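Local structure of nicotinate-nucleotide--dimethylbenzimidazole phosphoribosyltransferase (Thermus thermophilus HB8, 1WX1) at residues A123-G128 with A206-R211; P129-E134 with V221-G226; T169-L174 with G251-A256; A52-G57 with G227-A232; A173-L178 with G257-W262. The protein probably catalyses transfer of the phosphoribosyl group of nicotinate mononucleotide to 5,6-dimethylbenzimidazole, giving alpha-ribazole 5'-phosphate on the way to cobalamin. All blocks are in the same frame, centred on the assembly; numbering follows the deposited sequence.

Interaction 1: A123-G128 with A206-R211. With NA (sodium ion), chain C.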
# COMPACT_ATOMS: atom_id res chain seq x y z
N ALA A 123 24.89 -21.06 -17.58
CA ALA A 123 25.64 -20.87 -18.81
C ALA A 123 24.89 -19.73 -19.51
O ALA A 123 23.80 -19.36 -19.07
CB ALA A 123 25.60 -22.15 -19.66
N ASN A 124 25.46 -19.19 -20.59
CA ASN A 124 24.83 -18.10 -21.34
C ASN A 124 23.59 -18.62 -22.08
O ASN A 124 23.71 -19.36 -23.05
CB ASN A 124 25.83 -17.54 -22.36
CG ASN A 124 25.34 -16.27 -23.03
OD1 ASN A 124 24.14 -15.97 -23.04
ND2 ASN A 124 26.26 -15.52 -23.61
N LEU A 125 22.41 -18.21 -21.62
CA LEU A 125 21.16 -18.68 -22.23
C LEU A 125 20.97 -18.28 -23.69
O LEU A 125 20.15 -18.86 -24.40
CB LEU A 125 19.96 -18.18 -21.40
CG LEU A 125 19.66 -16.68 -21.39
CD1 LEU A 125 18.77 -16.33 -22.58
CD2 LEU A 125 18.95 -16.30 -20.09
N ALA A 126 21.72 -17.28 -24.15
CA ALA A 126 21.61 -16.85 -25.54
C ALA A 126 22.41 -17.74 -26.48
O ALA A 126 22.21 -17.71 -27.70
CB ALA A 126 22.10 -15.40 -25.67
N GLN A 127 23.30 -18.55 -25.91
CA GLN A 127 24.17 -19.41 -26.72
C GLN A 127 23.94 -20.91 -26.52
O GLN A 127 24.47 -21.72 -27.28
CB GLN A 127 25.63 -19.09 -26.43
CG GLN A 127 25.97 -17.60 -26.56
CD GLN A 127 25.81 -17.08 -27.98
OE1 GLN A 127 25.76 -17.86 -28.94
NE2 GLN A 127 25.72 -15.77 -28.12
N GLY A 128 23.16 -21.27 -25.51
CA GLY A 128 22.91 -22.67 -25.25
C GLY A 128 22.08 -22.84 -23.99
O GLY A 128 21.72 -21.84 -23.37
N ALA A 206 15.17 -14.38 -28.13
CA ALA A 206 14.81 -15.06 -29.37
C ALA A 206 15.67 -16.30 -29.58
O ALA A 206 15.18 -17.34 -30.01
CB ALA A 206 14.95 -14.11 -30.56
N ARG A 207 16.96 -16.19 -29.26
CA ARG A 207 17.88 -17.32 -29.42
C ARG A 207 17.47 -18.47 -28.52
O ARG A 207 17.43 -19.63 -28.94
CB ARG A 207 19.31 -16.90 -29.08
CG ARG A 207 19.78 -15.66 -29.82
CD ARG A 207 20.69 -15.98 -30.99
NE ARG A 207 21.99 -16.47 -30.55
CZ ARG A 207 23.03 -16.62 -31.35
NH1 ARG A 207 22.93 -16.32 -32.64
NH2 ARG A 207 24.18 -17.09 -30.88
N ALA A 208 17.16 -18.15 -27.26
CA ALA A 208 16.76 -19.17 -26.30
C ALA A 208 15.49 -19.89 -26.73
O ALA A 208 15.41 -21.12 -26.67
CB ALA A 208 16.55 -18.53 -24.92
N LEU A 209 14.50 -19.13 -27.18
CA LEU A 209 13.24 -19.71 -27.62
C LEU A 209 13.47 -20.65 -28.80
O LEU A 209 12.86 -21.72 -28.89
CB LEU A 209 12.26 -18.61 -28.02
CG LEU A 209 11.80 -17.68 -26.89
CD1 LEU A 209 10.92 -16.57 -27.47
CD2 LEU A 209 11.03 -18.47 -25.84
N ALA A 210 14.37 -20.26 -29.69
CA ALA A 210 14.69 -21.07 -30.87
C ALA A 210 15.18 -22.47 -30.51
O ALA A 210 15.07 -23.39 -31.31
CB ALA A 210 15.73 -20.35 -31.73
N ARG A 211 15.74 -22.64 -29.31
CA ARG A 211 16.23 -23.96 -28.92
C ARG A 211 15.11 -24.89 -28.44
O ARG A 211 15.30 -26.09 -28.34
CB ARG A 211 17.29 -23.84 -27.82
CG ARG A 211 18.60 -23.18 -28.27
CD ARG A 211 19.72 -23.47 -27.26
NE ARG A 211 19.39 -22.98 -25.91
CZ ARG A 211 19.43 -21.70 -25.54
NH1 ARG A 211 19.79 -20.77 -26.41
NH2 ARG A 211 19.09 -21.36 -24.31
NA NA C . 26.71 -22.51 -27.95
O HOH W 1 21.47 -20.66 -28.98
O HOH W 2 25.37 -22.97 -30.31
O HOH W 3 25.58 -24.88 -27.30
O HOH W 4 27.55 -22.15 -25.45

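Interaction 2: P129-E134 with V221-G226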
# COMPACT_ATOMS: atom_id res chain seq x y z
N PRO A 129 21.76 -24.07 -23.58
CA PRO A 129 20.96 -24.29 -22.37
C PRO A 129 21.59 -23.64 -21.15
O PRO A 129 22.80 -23.77 -20.91
CB PRO A 129 20.89 -25.81 -22.26
CG PRO A 129 22.15 -26.26 -22.94
CD PRO A 129 22.22 -25.35 -24.14
N ALA A 130 20.78 -22.95 -20.36
CA ALA A 130 21.27 -22.26 -19.17
C ALA A 130 21.78 -23.23 -18.12
O ALA A 130 22.76 -22.95 -17.43
CB ALA A 130 20.16 -21.39 -18.59
N MET A 131 21.13 -24.38 -18.00
CA MET A 131 21.51 -25.40 -17.02
C MET A 131 20.93 -26.73 -17.48
O MET A 131 20.17 -26.77 -18.44
CB MET A 131 20.93 -25.04 -15.65
CG MET A 131 19.41 -25.20 -15.59
SD MET A 131 18.60 -24.30 -14.24
CE MET A 131 18.31 -22.73 -15.02
N THR A 132 21.29 -27.81 -16.79
CA THR A 132 20.75 -29.12 -17.15
C THR A 132 19.46 -29.34 -16.36
O THR A 132 19.22 -28.67 -15.35
CB THR A 132 21.71 -30.27 -16.77
OG1 THR A 132 21.89 -30.30 -15.35
CG2 THR A 132 23.06 -30.09 -17.46
N PRO A 133 18.60 -30.27 -16.82
CA PRO A 133 17.35 -30.53 -16.10
C PRO A 133 17.62 -30.96 -14.66
O PRO A 133 16.87 -30.64 -13.75
CB PRO A 133 16.70 -31.63 -16.94
CG PRO A 133 17.15 -31.27 -18.34
CD PRO A 133 18.62 -30.96 -18.12
N GLU A 134 18.72 -31.69 -14.47
CA GLU A 134 19.12 -32.18 -13.15
C GLU A 134 19.46 -31.02 -12.21
O GLU A 134 19.12 -31.04 -11.02
CB GLU A 134 20.32 -33.12 -13.31
CG GLU A 134 20.76 -33.84 -12.04
CD GLU A 134 21.66 -32.99 -11.17
OE1 GLU A 134 22.38 -32.12 -11.71
OE2 GLU A 134 21.67 -33.21 -9.94
N VAL A 221 11.96 -26.83 -19.88
CA VAL A 221 11.92 -25.53 -20.52
C VAL A 221 12.72 -24.52 -19.69
O VAL A 221 13.56 -23.79 -20.22
CB VAL A 221 10.46 -25.03 -20.67
CG1 VAL A 221 10.45 -23.56 -21.07
CG2 VAL A 221 9.73 -25.87 -21.72
N ALA A 222 12.46 -24.50 -18.38
CA ALA A 222 13.16 -23.58 -17.48
C ALA A 222 14.67 -23.81 -17.50
O ALA A 222 15.46 -22.86 -17.48
CB ALA A 222 12.63 -23.75 -16.06
N ALA A 223 15.07 -25.07 -17.53
CA ALA A 223 16.49 -25.42 -17.55
C ALA A 223 17.14 -24.85 -18.81
O ALA A 223 18.25 -24.33 -18.78
CB ALA A 223 16.65 -26.94 -17.51
N GLU A 224 16.42 -24.95 -19.92
CA GLU A 224 16.93 -24.48 -21.19
C GLU A 224 17.08 -22.97 -21.31
O GLU A 224 18.09 -22.48 -21.82
CB GLU A 224 16.02 -24.97 -22.32
CG GLU A 224 16.53 -24.65 -23.71
CD GLU A 224 17.62 -25.59 -24.16
OE1 GLU A 224 18.52 -25.16 -24.91
OE2 GLU A 224 17.57 -26.78 -23.77
N VAL A 225 16.11 -22.22 -20.81
CA VAL A 225 16.15 -20.77 -20.98
C VAL A 225 16.09 -19.89 -19.75
O VAL A 225 16.17 -18.67 -19.88
CB VAL A 225 14.99 -20.31 -21.89
CG1 VAL A 225 14.84 -21.26 -23.08
CG2 VAL A 225 13.69 -20.27 -21.09
N GLY A 226 15.94 -20.47 -18.56
CA GLY A 226 15.81 -19.66 -17.37
C GLY A 226 17.04 -19.43 -16.51
O GLY A 226 18.17 -19.41 -17.01

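Interaction 3: T169-L174 with G251-A256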
# COMPACT_ATOMS: atom_id res chain seq x y z
N THR A 169 16.57 -10.80 -18.07
CA THR A 169 16.64 -11.39 -19.40
C THR A 169 16.20 -12.84 -19.29
O THR A 169 15.41 -13.32 -20.11
CB THR A 169 18.07 -11.30 -19.98
OG1 THR A 169 18.42 -9.92 -20.17
CG2 THR A 169 18.15 -12.00 -21.33
N ALA A 170 16.70 -13.54 -18.28
CA ALA A 170 16.31 -14.94 -18.06
C ALA A 170 14.81 -15.00 -17.76
O ALA A 170 14.12 -15.92 -18.19
CB ALA A 170 17.11 -15.54 -16.89
N ALA A 171 14.32 -14.01 -17.01
CA ALA A 171 12.90 -13.97 -16.66
C ALA A 171 12.06 -13.74 -17.92
O ALA A 171 10.98 -14.32 -18.07
CB ALA A 171 12.63 -12.86 -15.65
N ALA A 172 12.56 -12.90 -18.83
CA ALA A 172 11.85 -12.62 -20.07
C ALA A 172 11.79 -13.87 -20.94
O ALA A 172 10.75 -14.17 -21.54
CB ALA A 172 12.55 -11.49 -20.83
N ALA A 173 12.89 -14.61 -21.00
CA ALA A 173 12.96 -15.83 -21.80
C ALA A 173 12.00 -16.88 -21.25
O ALA A 173 11.23 -17.49 -22.01
CB ALA A 173 14.38 -16.37 -21.81
N LEU A 174 12.04 -17.08 -19.94
CA LEU A 174 11.18 -18.06 -19.30
C LEU A 174 9.71 -17.68 -19.46
O LEU A 174 8.86 -18.53 -19.72
CB LEU A 174 11.53 -18.18 -17.81
CG LEU A 174 10.68 -19.16 -17.00
CD1 LEU A 174 10.77 -20.55 -17.62
CD2 LEU A 174 11.17 -19.19 -15.56
N GLY A 251 8.23 -8.75 -8.16
CA GLY A 251 8.36 -8.24 -9.52
C GLY A 251 8.42 -9.23 -10.66
O GLY A 251 7.98 -10.36 -10.55
N PHE A 252 8.99 -8.77 -11.78
CA PHE A 252 9.10 -9.55 -13.01
C PHE A 252 9.80 -10.91 -12.88
O PHE A 252 9.24 -11.94 -13.26
CB PHE A 252 9.78 -8.67 -14.08
CG PHE A 252 9.79 -9.27 -15.47
CD1 PHE A 252 10.99 -9.42 -16.17
CD2 PHE A 252 8.61 -9.66 -16.08
CE1 PHE A 252 11.01 -9.94 -17.46
CE2 PHE A 252 8.62 -10.18 -17.38
CZ PHE A 252 9.82 -10.32 -18.07
N PRO A 253 11.04 -10.95 -12.34
CA PRO A 253 11.73 -12.23 -12.20
C PRO A 253 11.01 -13.17 -11.23
O PRO A 253 10.86 -14.36 -11.49
CB PRO A 253 13.12 -11.82 -11.71
CG PRO A 253 13.30 -10.44 -12.30
CD PRO A 253 11.95 -9.83 -12.03
N VAL A 254 10.56 -12.63 -10.10
CA VAL A 254 9.85 -13.46 -9.12
C VAL A 254 8.57 -14.02 -9.72
O VAL A 254 8.23 -15.19 -9.53
CB VAL A 254 9.52 -12.65 -7.84
CG1 VAL A 254 8.48 -13.41 -6.99
CG2 VAL A 254 10.80 -12.44 -7.02
N THR A 255 7.84 -13.19 -10.45
CA THR A 255 6.60 -13.62 -11.06
C THR A 255 6.86 -14.64 -12.17
O THR A 255 6.02 -15.48 -12.44
CB THR A 255 5.81 -12.40 -11.59
OG1 THR A 255 5.58 -11.51 -10.50
CG2 THR A 255 4.45 -12.83 -12.16
N ALA A 256 8.03 -14.57 -12.80
CA ALA A 256 8.37 -15.55 -13.83
C ALA A 256 8.50 -16.90 -13.11
O ALA A 256 8.10 -17.94 -13.63
CB ALA A 256 9.69 -15.18 -14.51

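Interaction 4: A52-G57 with G227-A232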
# COMPACT_ATOMS: atom_id res chain seq x y z
N ALA A 52 15.90 -15.67 -3.33
CA ALA A 52 16.75 -16.63 -4.03
C ALA A 52 17.76 -15.88 -4.89
O ALA A 52 17.40 -14.95 -5.61
CB ALA A 52 15.89 -17.55 -4.89
N ALA A 53 19.02 -16.29 -4.83
CA ALA A 53 20.07 -15.62 -5.59
C ALA A 53 20.92 -16.57 -6.42
O ALA A 53 21.24 -17.68 -5.99
CB ALA A 53 20.97 -14.83 -4.63
N ALA A 54 21.29 -16.11 -7.61
CA ALA A 54 22.12 -16.88 -8.51
C ALA A 54 22.60 -15.97 -9.63
O ALA A 54 21.97 -14.95 -9.92
CB ALA A 54 21.34 -18.06 -9.09
N ASP A 55 23.72 -16.33 -10.25
CA ASP A 55 24.25 -15.54 -11.34
C ASP A 55 23.83 -16.08 -12.69
O ASP A 55 23.38 -17.22 -12.80
CB ASP A 55 25.76 -15.41 -11.21
CG ASP A 55 26.15 -14.31 -10.25
OD1 ASP A 55 26.84 -14.59 -9.24
OD2 ASP A 55 25.74 -13.16 -10.50
N HIS A 56 23.99 -15.25 -13.72
CA HIS A 56 23.57 -15.59 -15.07
C HIS A 56 24.68 -15.42 -16.12
O HIS A 56 25.31 -14.37 -16.19
CB HIS A 56 22.38 -14.71 -15.46
CG HIS A 56 21.21 -14.86 -14.54
ND1 HIS A 56 20.09 -15.59 -14.88
CD2 HIS A 56 20.99 -14.39 -13.29
CE1 HIS A 56 19.23 -15.57 -13.87
NE2 HIS A 56 19.76 -14.85 -12.90
N GLY A 57 24.89 -16.46 -16.93
CA GLY A 57 25.91 -16.38 -17.96
C GLY A 57 25.54 -15.38 -19.04
O GLY A 57 26.41 -14.88 -19.76
N GLY A 227 16.79 -19.24 -15.22
CA GLY A 227 17.86 -19.01 -14.25
C GLY A 227 17.64 -19.90 -13.04
O GLY A 227 16.51 -20.33 -12.77
N LEU A 228 18.71 -20.18 -12.32
CA LEU A 228 18.62 -21.04 -11.14
C LEU A 228 17.71 -20.50 -10.04
O LEU A 228 16.93 -21.26 -9.46
CB LEU A 228 20.03 -21.28 -10.57
CG LEU A 228 20.92 -22.12 -11.48
CD1 LEU A 228 22.38 -21.80 -11.21
CD2 LEU A 228 20.63 -23.61 -11.26
N GLU A 229 17.81 -19.21 -9.75
CA GLU A 229 16.99 -18.62 -8.70
C GLU A 229 15.53 -18.54 -9.14
O GLU A 229 14.63 -18.53 -8.31
CB GLU A 229 17.52 -17.22 -8.31
CG GLU A 229 17.09 -16.08 -9.21
CD GLU A 229 17.98 -15.89 -10.41
OE1 GLU A 229 18.45 -16.90 -10.97
OE2 GLU A 229 18.21 -14.72 -10.80
N LEU A 230 15.29 -18.49 -10.45
CA LEU A 230 13.91 -18.44 -10.94
C LEU A 230 13.24 -19.79 -10.69
O LEU A 230 12.07 -19.86 -10.32
CB LEU A 230 13.88 -18.10 -12.44
CG LEU A 230 14.56 -16.80 -12.88
CD1 LEU A 230 14.28 -16.54 -14.36
CD2 LEU A 230 14.06 -15.63 -12.04
N VAL A 231 14.00 -20.87 -10.88
CA VAL A 231 13.49 -22.21 -10.65
C VAL A 231 13.33 -22.41 -9.14
O VAL A 231 12.37 -23.04 -8.69
CB VAL A 231 14.47 -23.27 -11.21
CG1 VAL A 231 13.99 -24.67 -10.87
CG2 VAL A 231 14.58 -23.09 -12.72
N ALA A 232 14.27 -21.88 -8.36
CA ALA A 232 14.18 -21.99 -6.90
C ALA A 232 12.93 -21.25 -6.42
O ALA A 232 12.26 -21.69 -5.49
CB ALA A 232 15.43 -21.38 -6.25
O HOH W 5 20.64 -18.08 -12.49

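Interaction 5: A173-L178 with G257-W262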
# COMPACT_ATOMS: atom_id res chain seq x y z
N ALA A 173 12.89 -14.61 -21.00
CA ALA A 173 12.96 -15.83 -21.80
C ALA A 173 12.00 -16.88 -21.25
O ALA A 173 11.23 -17.49 -22.01
CB ALA A 173 14.38 -16.37 -21.81
N LEU A 174 12.04 -17.08 -19.94
CA LEU A 174 11.18 -18.06 -19.30
C LEU A 174 9.71 -17.68 -19.46
O LEU A 174 8.86 -18.53 -19.72
CB LEU A 174 11.53 -18.18 -17.81
CG LEU A 174 10.68 -19.16 -17.00
CD1 LEU A 174 10.77 -20.55 -17.62
CD2 LEU A 174 11.17 -19.19 -15.56
N THR A 175 9.42 -16.39 -19.31
CA THR A 175 8.04 -15.93 -19.44
C THR A 175 7.55 -16.14 -20.86
O THR A 175 6.46 -16.67 -21.08
CB THR A 175 7.93 -14.45 -19.06
OG1 THR A 175 8.28 -14.28 -17.68
CG2 THR A 175 6.50 -13.95 -19.28
N ALA A 176 8.36 -15.73 -21.84
CA ALA A 176 7.99 -15.89 -23.24
C ALA A 176 7.76 -17.36 -23.58
O ALA A 176 6.79 -17.71 -24.25
CB ALA A 176 9.09 -15.30 -24.14
N ALA A 177 8.65 -18.23 -23.09
CA ALA A 177 8.54 -19.65 -23.35
C ALA A 177 7.28 -20.28 -22.75
O ALA A 177 6.58 -21.04 -23.42
CB ALA A 177 9.79 -20.37 -22.84
N LEU A 178 7.00 -19.96 -21.49
CA LEU A 178 5.83 -20.51 -20.81
C LEU A 178 4.51 -19.96 -21.33
O LEU A 178 3.51 -20.68 -21.38
CB LEU A 178 5.91 -20.24 -19.31
CG LEU A 178 7.12 -20.83 -18.57
CD1 LEU A 178 7.02 -20.49 -17.08
CD2 LEU A 178 7.15 -22.33 -18.77
N GLY A 257 9.08 -16.87 -11.91
CA GLY A 257 9.22 -18.10 -11.14
C GLY A 257 7.85 -18.64 -10.76
O GLY A 257 7.61 -19.85 -10.79
N ALA A 258 6.93 -17.75 -10.41
CA ALA A 258 5.58 -18.17 -10.04
C ALA A 258 4.85 -18.80 -11.23
O ALA A 258 4.08 -19.74 -11.06
CB ALA A 258 4.79 -16.98 -9.52
N LEU A 259 5.10 -18.28 -12.43
CA LEU A 259 4.47 -18.82 -13.64
C LEU A 259 4.91 -20.26 -13.84
O LEU A 259 4.11 -21.13 -14.23
CB LEU A 259 4.85 -17.99 -14.87
CG LEU A 259 4.18 -16.62 -15.01
CD1 LEU A 259 4.74 -15.90 -16.23
CD2 LEU A 259 2.67 -16.79 -15.13
N LEU A 260 6.19 -20.52 -13.57
CA LEU A 260 6.73 -21.87 -13.70
C LEU A 260 6.03 -22.80 -12.71
O LEU A 260 5.64 -23.92 -13.05
CB LEU A 260 8.24 -21.87 -13.46
CG LEU A 260 8.93 -23.24 -13.48
CD1 LEU A 260 8.60 -23.97 -14.78
CD2 LEU A 260 10.43 -23.05 -13.32
N ALA A 261 5.88 -22.32 -11.48
CA ALA A 261 5.22 -23.11 -10.43
C ALA A 261 3.77 -23.40 -10.84
O ALA A 261 3.27 -24.51 -10.67
CB ALA A 261 5.25 -22.34 -9.10
N TRP A 262 3.11 -22.37 -11.37
CA TRP A 262 1.73 -22.49 -11.82
C TRP A 262 1.60 -23.55 -12.91
O TRP A 262 0.66 -24.35 -12.90
CB TRP A 262 1.25 -21.13 -12.35
CG TRP A 262 -0.15 -21.11 -12.86
CD1 TRP A 262 -1.24 -21.71 -12.29
CD2 TRP A 262 -0.63 -20.41 -14.01
NE1 TRP A 262 -2.37 -21.43 -13.03
CE2 TRP A 262 -2.02 -20.64 -14.11
CE3 TRP A 262 -0.01 -19.63 -15.01
CZ2 TRP A 262 -2.81 -20.09 -15.11
CZ3 TRP A 262 -0.80 -19.08 -16.02
CH2 TRP A 262 -2.18 -19.34 -16.07

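Interaction 1: A123-G128 with A206-R211
The guanidinium of Arg211 carries Gly128 C on one face, 3.1 Å above its plane and offset toward the rim, while Ala208 O, three residues back in the chain, lies over the centre of the opposite face. At its edge is Leu125 O, which is gripped end-on by two nitrogens at once: NH1 at 2.8 Å and NH2 at 2.7 Å both donate to this single oxygen. Because the two N-H groups share one acceptor, each bond is bent, with angles at hydrogen of 134° and 138°. The other side of the Arg211 head is taken by Glu224, which forms a salt bridge with NE, so the positive group is held at both ends.

The Arg207 guanidinium meets the loop at its edge, with Ala126 O and Gln127 OE1 both in its plane. NE donates to Ala126 O in a nearly straight bond of 3.1 Å, whereas the bond from NH2 to Gln127 OE1 is weak despite its shortness. Bends at chi2 and chi3 bring NE round to Ala126 O. The amide of Gln127 also gives its NE2 to Glu61, and its backbone O binds the sodium ion at 2.5 Å beside three waters. Arginine suits both places because its several N-H groups can reach the carbonyls of a loop without regular pairing. Ala208 CB meets Leu125 CD1 at 3.9 Å, a small residue letting the loop come close.

The contact thus ties Arg207 and Ala208 of helix 195-210, and Arg211 close by, to the loop between strand 113-115 and helix 133-152, with Leu125 also resting on helix 167-179 at Ala170.

Interaction 2: P129-E134 with V221-G226
Two backbone bonds join Pro129-Glu134 to the last turn of helix 218-225: Ala130 N donates to Glu224 O at 3.1 Å, and Met131 N to Ala223 O at 3.0 Å. Carbonyls of this turn are available to the passing loop because the helix stops and no further helical N-H follows to take them. The chain leaves the helix at Gly226, where a side chain would collide with Ala222 O. Pro129 adds a CA-H...O contact, its CA lying 3.4 Å from Glu224 O. Its ring atom CB packs beside Glu224 OE1, whose charge is met by Arg211.

Ala223 has only a methyl group, and the loop folds closely round it. Met131 CG lies 3.8 Å from Ala223 CB, and Pro133 touches the same methyl from further along the chain. A bend at chi3 (88°) directs Met131 CE to Gly226 C, 3.8 Å away, a place that a flexible, unbranched apolar chain fits well. An alanine in place of Met131 would probably open a gap beside Ala223 and Gly226 where CG, SD and CE now lie.

The contact brings the start of helix 133-152 against the end of helix 218-225, with Met131 also reaching Leu228 on helix 228-242 and Val225 packing on helix 167-179.

Interaction 3: T169-L174 with G251-A256
With CG anti to its backbone N (chi1 -172°), Phe252 sends its ring from the first turn of its helix across to Ala171 and Ala172, and chi2 of -126° sets the turn of the ring so that CE1 lies 3.6 Å from Ala172 N. The setting is a Rossmann-like alpha/beta fold with parallel strands in the order 3-2-1-4-5-6. Helices 167-179 and 252-264 follow the adjacent strands 157-163 and 247-249, and run in roughly the same direction. Their axes here approach to 8.7 Å at 39°.

Alanines make such closeness possible. Ala171 CB points toward the other helix and meets three residues there: Pro253 CA lies 3.6 Å from it, Phe252 CE1 3.8 Å, and Ala256 CB 3.9 Å. The bare methyls of Ala171 and Ala256 let the backbones come this near. Proline is well placed at Pro253, since a residue in the first turn of a helix has no need of an N-H for helical bonding. An alanine instead of Phe252 would probably open a gap beside Ala172, whose CA and CB now rest against CZ and CE1 of the ring.

No hydrogen bond crosses the interface, which is buried throughout and holds by apolar contact. The start of helix 252-264 is secured by Thr255, whose OG1 and N both donate to Gly251 O. Pro253 lies about 10 Å, side chain to side chain, from Glu304, the predicted proton acceptor. One turn further along helix 167-179, the methyl CD2 of Leu174 comes to 3.8 Å from Ala256 O.

Interaction 4: A52-G57 with G227-A232
Glu229 OE2 is gripped by two N-H groups, one from His56 and the other from Asn167 ND2 on helix 167-179. His56 NE2 donates to it at 2.6 Å and 159°, coming in on the syn lone pair, and the oxygen lies in the ring plane. Imidazole and carboxylate meet tip to tip, their planes 58° apart. The first torsion of Glu229 sets CG between backbone N and carbonyl carbon, and the bend at chi2 then carries the carboxylate toward His56.

The other oxygen is held by a bridging water: water 5 donates to Glu229 OE1 and to Asp55 O, each at 2.9 Å, and accepts from Leu228 N. It therefore satisfies an N-H of the first helical turn, and lies over one face of the His56 ring, toward its rim. Gly227 leaves space for that ring, since a methyl group on its CA would come within 2.4 Å of His56 CE1.

Behind this polar end the contact is apolar and close. Ala52 CB lies 3.8 Å from Glu229 CB, and Ala54 CB 3.8 Å from Leu228 CB; alanines on the strand let the helix lie near. Ala53 is about 9 Å, between side chains, from the predicted proton acceptor Glu304.

Strand 47-54, paired with strands 94-100 and 157-163 in the parallel sheet, is thus covered by the start of helix 228-242, the short segments 52-54 and 228-232 running nearly antiparallel at 158°.

Interaction 5: A173-L178 with G257-W262
Leu178 reaches across to Leu259 and Leu260, laying its CD1 methyl against the backbone between them. This is helix-on-helix packing in the alpha/beta fold, where helices 167-179 and 252-264 run in similar directions beside the parallel sheet. The short segments cross at 32° with an axis separation of 9.7 Å, wide enough for leucines to fill the space.

Leu178 carries the largest share of the contact. Its CG is anti to the carbonyl carbon (chi1 -60°), and an extended chi2 carries CD1 onward to within 3.6 Å of Leu260 N. The same methyl stands 4.0 Å from Leu259 CB and 4.1 Å from Leu260 CB, so it rests where the two side chains diverge. Leucine suits this place because its chain is long enough to carry one methyl across to both residues.

Leu259 and Leu260 leave their helix in different directions. Leu259 packs on Thr175 and also touches Gln286 and Leu290 of helix 281-290. Leu260 has CG anti to the backbone N and continues toward Ala222 of helix 218-225 and Ala234 of helix 228-242. Leu174 CD2 makes a looser contact with Leu260 CB.

Threonine fits its position by being polar on one branch and apolar on the other. Thr175 OG1 is hydrogen-bonded to Ala171 O in its own helix and to Gln286 NE2, while its methyl faces leucine. The Thr175 and Leu259 side chains cross obliquely, with CG2 of the one 4.0 Å from CD1 of the other.

From the N terminus, strand 47-54 supplies the first half of interaction 4, whose partner 227-232 closes a long loop. Interactions 1 and 2 both lie wholly within that loop, and they cross each other, since 123-128 and 129-134 find 206-211 and 221-226 in turn. Interactions 3 and 5 begin inside the loop, on helix 167-179, but finish beyond it on helix 252-264, so they cross the other three. They share Ala173 and Leu174 and follow one helix pair. Interaction 4 ties the sheet to helix 228-242, while 1 and 2 tie the loop before helix 133-152 to helices 195-210 and 218-225. Helix 167-179 forms half of interactions 3 and 5 and touches the other three.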